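Local coordinates for protein Aln2 (Streptomyces sp. CM020, PDB 6P7L) that probably takes part in the biosynthesis of the polyketide antibiotic alnumycin, as a noncanonical SnoaL-like member of the NTF2-like superfamily, at residues V126-A129 with Q130-L134; A82-A85 with G86-A90. All coordinates share one frame; numbering follows the deposited sequence.

Contact 1 (V126-A129 with Q130-L134); sequences VTSA and QGAVL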
loop_
_atom_site.group_PDB
_atom_site.type_symbol
_atom_site.label_atom_id
_atom_site.label_comp_id
_atom_site.label_asym_id
_atom_site.label_seq_id
_atom_site.Cartn_x
_atom_site.Cartn_y
_atom_site.Cartn_z
ATOM N N VAL A 126 -7.884 1.409 13.079
ATOM C CA VAL A 126 -8.878 2.206 13.793
ATOM C C VAL A 126 -8.162 3.104 14.790
ATOM O O VAL A 126 -7.597 2.616 15.773
ATOM C CB VAL A 126 -9.915 1.336 14.503
ATOM C CG1 VAL A 126 -11.017 2.220 15.048
ATOM C CG2 VAL A 126 -10.476 0.275 13.536
ATOM N N THR A 127 -8.232 4.410 14.563
ATOM C CA THR A 127 -7.502 5.396 15.346
ATOM C C THR A 127 -8.469 6.145 16.245
ATOM O O THR A 127 -9.429 6.751 15.767
ATOM C CB THR A 127 -6.764 6.365 14.425
ATOM O OG1 THR A 127 -5.765 5.650 13.701
ATOM C CG2 THR A 127 -6.068 7.452 15.218
ATOM N N SER A 128 -8.196 6.119 17.541
ATOM C CA SER A 128 -9.052 6.731 18.545
ATOM C C SER A 128 -8.604 8.133 18.954
ATOM O O SER A 128 -7.505 8.602 18.632
ATOM C CB SER A 128 -9.102 5.835 19.780
ATOM O OG SER A 128 -7.938 6.086 20.552
ATOM N N ALA A 129 -9.489 8.789 19.717
ATOM C CA ALA A 129 -9.211 10.118 20.255
ATOM C C ALA A 129 -7.989 10.129 21.159
ATOM O O ALA A 129 -7.351 11.175 21.303
ATOM C CB ALA A 129 -10.423 10.645 21.042
ATOM N N GLN A 130 -7.637 8.997 21.763
ATOM C CA GLN A 130 -6.475 8.922 22.639
ATOM C C GLN A 130 -5.211 8.528 21.885
ATOM O O GLN A 130 -4.148 8.382 22.502
ATOM C CB GLN A 130 -6.726 7.917 23.766
ATOM C CG GLN A 130 -7.719 8.382 24.807
ATOM C CD GLN A 130 -9.155 8.395 24.304
ATOM O OE1 GLN A 130 -9.539 7.600 23.446
ATOM N NE2 GLN A 130 -9.959 9.304 24.848
ATOM N N GLY A 131 -5.283 8.434 20.567
ATOM C CA GLY A 131 -4.147 8.045 19.766
ATOM C C GLY A 131 -3.901 6.557 19.712
ATOM O O GLY A 131 -2.848 6.137 19.226
ATOM N N ALA A 132 -4.818 5.748 20.236
ATOM C CA ALA A 132 -4.704 4.310 20.071
ATOM C C ALA A 132 -4.926 3.972 18.610
ATOM O O ALA A 132 -5.687 4.660 17.909
ATOM C CB ALA A 132 -5.725 3.570 20.930
ATOM N N VAL A 133 -4.183 2.980 18.127
ATOM C CA VAL A 133 -4.339 2.435 16.783
ATOM C C VAL A 133 -4.555 0.932 16.907
ATOM O O VAL A 133 -3.669 0.225 17.394
ATOM C CB VAL A 133 -3.117 2.727 15.898
ATOM C CG1 VAL A 133 -3.372 2.149 14.473
ATOM C CG2 VAL A 133 -2.868 4.230 15.865
ATOM N N LEU A 134 -5.726 0.450 16.493
ATOM C CA LEU A 134 -6.029 -0.979 16.385
ATOM C C LEU A 134 -5.843 -1.413 14.940
ATOM O O LEU A 134 -6.092 -0.623 14.029
ATOM C CB LEU A 134 -7.462 -1.284 16.826
ATOM C CG LEU A 134 -7.924 -0.797 18.194
ATOM C CD1 LEU A 134 -9.389 -1.079 18.428
ATOM C CD2 LEU A 134 -7.071 -1.459 19.268
#
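Ser128 and Ala132 face each other at the closed end of a beta hairpin. The hairpin is of the 3:5 kind: a type I turn from Ser128 to Gly131 ends in a G1 beta bulge. Ser128 N donates to Ala132 O over 2.9 Å. The return bond shifts by one residue, from Gly131 N to Ser128 O (3.0 Å). Gly131 has positive phi, as is usual at the first position of a G1 bulge.

The serine hydroxyl ties the turn a second time. With chi1 at 81°, OG lies between the backbone N and the carbonyl carbon and is held over the loop. Ser128 OG accepts from Gln130 N at 3.2 Å, which makes an ST turn, and from Ala132 N, also at 3.2 Å. Together they hold the hydroxyl across the turn, though neither bond is straight.

Gln130 folds back along the loop. Its CB rests by Ala129 C and near Ser128 OG. CG stays near the same carbonyl carbon, and a bend at chi2 (72°) brings Gln130 CD to 3.8 Å from Ala129 C. At the tip, Gln130 OE1 comes to 3.6 Å from Ser128 OG, while NE2 lies near the methyl of Ala129.

Below the turn, Val126 and Leu134 form a hydrogen-bonded antiparallel pair. Val126 also packs on Phe94 and Ala97. Thr127 and Val133, a non-hydrogen-bonded pair, project from the other face, where Pro137 and Glu136 of the second subunit meet them. Thr127 OG1 is hydrogen-bonded to Thr138 OG1 of that subunit, and within the hairpin it lies alongside Val133 CG2 at 3.9 Å.

Contact 2 (A82-A85 with G86-A90); sequences AIEA and GARAA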
loop_
_atom_site.group_PDB
_atom_site.type_symbol
_atom_site.label_atom_id
_atom_site.label_comp_id
_atom_site.label_asym_id
_atom_site.label_seq_id
_atom_site.Cartn_x
_atom_site.Cartn_y
_atom_site.Cartn_z
ATOM N N ALA A 82 -29.132 -2.660 0.383
ATOM C CA ALA A 82 -28.729 -3.567 1.455
ATOM C C ALA A 82 -27.259 -3.357 1.808
ATOM O O ALA A 82 -26.869 -3.456 2.974
ATOM C CB ALA A 82 -28.970 -5.028 1.045
ATOM N N ILE A 83 -26.428 -3.085 0.806
ATOM C CA ILE A 83 -25.009 -2.859 1.052
ATOM C C ILE A 83 -24.808 -1.579 1.859
ATOM O O ILE A 83 -23.969 -1.526 2.780
ATOM C CB ILE A 83 -24.269 -2.826 -0.299
ATOM C CG1 ILE A 83 -24.281 -4.230 -0.949
ATOM C CG2 ILE A 83 -22.834 -2.375 -0.153
ATOM C CD1 ILE A 83 -23.861 -4.268 -2.406
ATOM N N GLU A 84 -25.574 -0.528 1.550
ATOM C CA GLU A 84 -25.470 0.685 2.359
ATOM C C GLU A 84 -25.851 0.402 3.810
ATOM O O GLU A 84 -25.155 0.816 4.752
ATOM C CB GLU A 84 -26.354 1.816 1.809
ATOM C CG GLU A 84 -26.162 3.087 2.602
ATOM C CD GLU A 84 -27.156 4.210 2.259
ATOM O OE1 GLU A 84 -27.433 4.407 1.051
ATOM O OE2 GLU A 84 -27.622 4.909 3.196
ATOM N N ALA A 85 -26.986 -0.273 4.016
ATOM C CA ALA A 85 -27.420 -0.570 5.371
ATOM C C ALA A 85 -26.385 -1.427 6.109
ATOM O O ALA A 85 -26.134 -1.227 7.310
ATOM C CB ALA A 85 -28.777 -1.280 5.326
ATOM N N GLY A 86 -25.807 -2.417 5.429
ATOM C CA GLY A 86 -24.814 -3.263 6.082
ATOM C C GLY A 86 -23.543 -2.511 6.440
ATOM O O GLY A 86 -22.935 -2.735 7.505
ATOM N N ALA A 87 -23.107 -1.623 5.548
ATOM C CA ALA A 87 -21.909 -0.842 5.804
ATOM C C ALA A 87 -22.106 0.101 6.981
ATOM O O ALA A 87 -21.218 0.234 7.838
ATOM C CB ALA A 87 -21.512 -0.062 4.550
ATOM N N ARG A 88 -23.258 0.771 7.037
ATOM C CA ARG A 88 -23.549 1.644 8.165
ATOM C C ARG A 88 -23.591 0.854 9.469
ATOM O O ARG A 88 -23.033 1.285 10.489
ATOM C CB ARG A 88 -24.880 2.362 7.917
ATOM C CG ARG A 88 -25.286 3.268 9.032
ATOM C CD ARG A 88 -26.524 4.088 8.623
ATOM N NE ARG A 88 -26.201 5.148 7.672
ATOM C CZ ARG A 88 -26.538 5.137 6.387
ATOM N NH1 ARG A 88 -27.223 4.122 5.889
ATOM N NH2 ARG A 88 -26.201 6.155 5.607
ATOM N N ALA A 89 -24.257 -0.305 9.453
ATOM C CA ALA A 89 -24.369 -1.113 10.659
ATOM C C ALA A 89 -22.990 -1.575 11.113
ATOM O O ALA A 89 -22.664 -1.519 12.298
ATOM C CB ALA A 89 -25.297 -2.301 10.403
ATOM N N ALA A 90 -22.163 -2.034 10.168
ATOM C CA ALA A 90 -20.839 -2.549 10.513
ATOM C C ALA A 90 -19.947 -1.476 11.106
ATOM O O ALA A 90 -19.059 -1.778 11.919
ATOM C CB ALA A 90 -20.166 -3.159 9.285
#
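Residues 82-85 and 86-90 run on without a break as two turns of the alpha helix 80-90, joined by i to i+4 backbone bonds. Gly86 N donates to Ala82 O at 2.9 Å, and Ala87 N to Ile83 O at the same length. Arg88 N to Glu84 O and Ala89 N to Ala85 O continue the series. Ala87 CB sits 3.4 Å from Ile83 O, and Ala89 CB is equally near Ala85 O. These small side chains stay close to the helix wall.

Glu84 and Arg88, four residues apart, project from the same side of the helix and lie side by side. The glutamate chain runs out straight, with CG anti to the backbone N (chi1 -176°). Arg88 also starts out extended. Its bend at chi3 (-74°) then turns the guanidinium back toward Glu84. The two end nitrogens of Arg88 grip one oxygen: NH1 reaches Glu84 OE2 at 2.8 Å and NH2 reaches the same OE2 at 3.1 Å. OE2 lies in the guanidinium plane, at its edge. For NH1 it uses its anti lone pair. NH2 meets the anti side too, but out of the carboxylate plane. Because both nitrogens share OE2, this is a forked grip on one atom rather than a pairing with both oxygens; the two flat groups are turned 68° against each other.

Phe56 of helix 56-60 touches both partners of the bridge. Ile83 is buried against Phe59, Ala67 and Phe69, which seats the helix on strand 67-70. The bridge couples consecutive turns at the surface. With the acid four residues before the base, this order of charges is probably favourable to the helix dipole and may add to helix stability.

Overall arrangement
From the N terminus, the chain reaches contact 2 first. It lies within helix 80-90, shortly after strand 76-78, and closes no loop beyond its own helical turns. The chain then builds strands 98-110 and 116-127. Contact 1 closes the hairpin that leads from 116-127 into 133-148. The two contacts follow in series and neither nest nor cross. The centres of contacts 1 and 2 are 23 Å apart; the nearest atoms of contacts 1 and 2 are about 9 Å apart. Contact 2 lies in a helix packed against the mixed sheet. Contact 1 lies at the tip of a hairpin within that sheet, at the subunit interface, its centre about 22 Å from the centre of the chain.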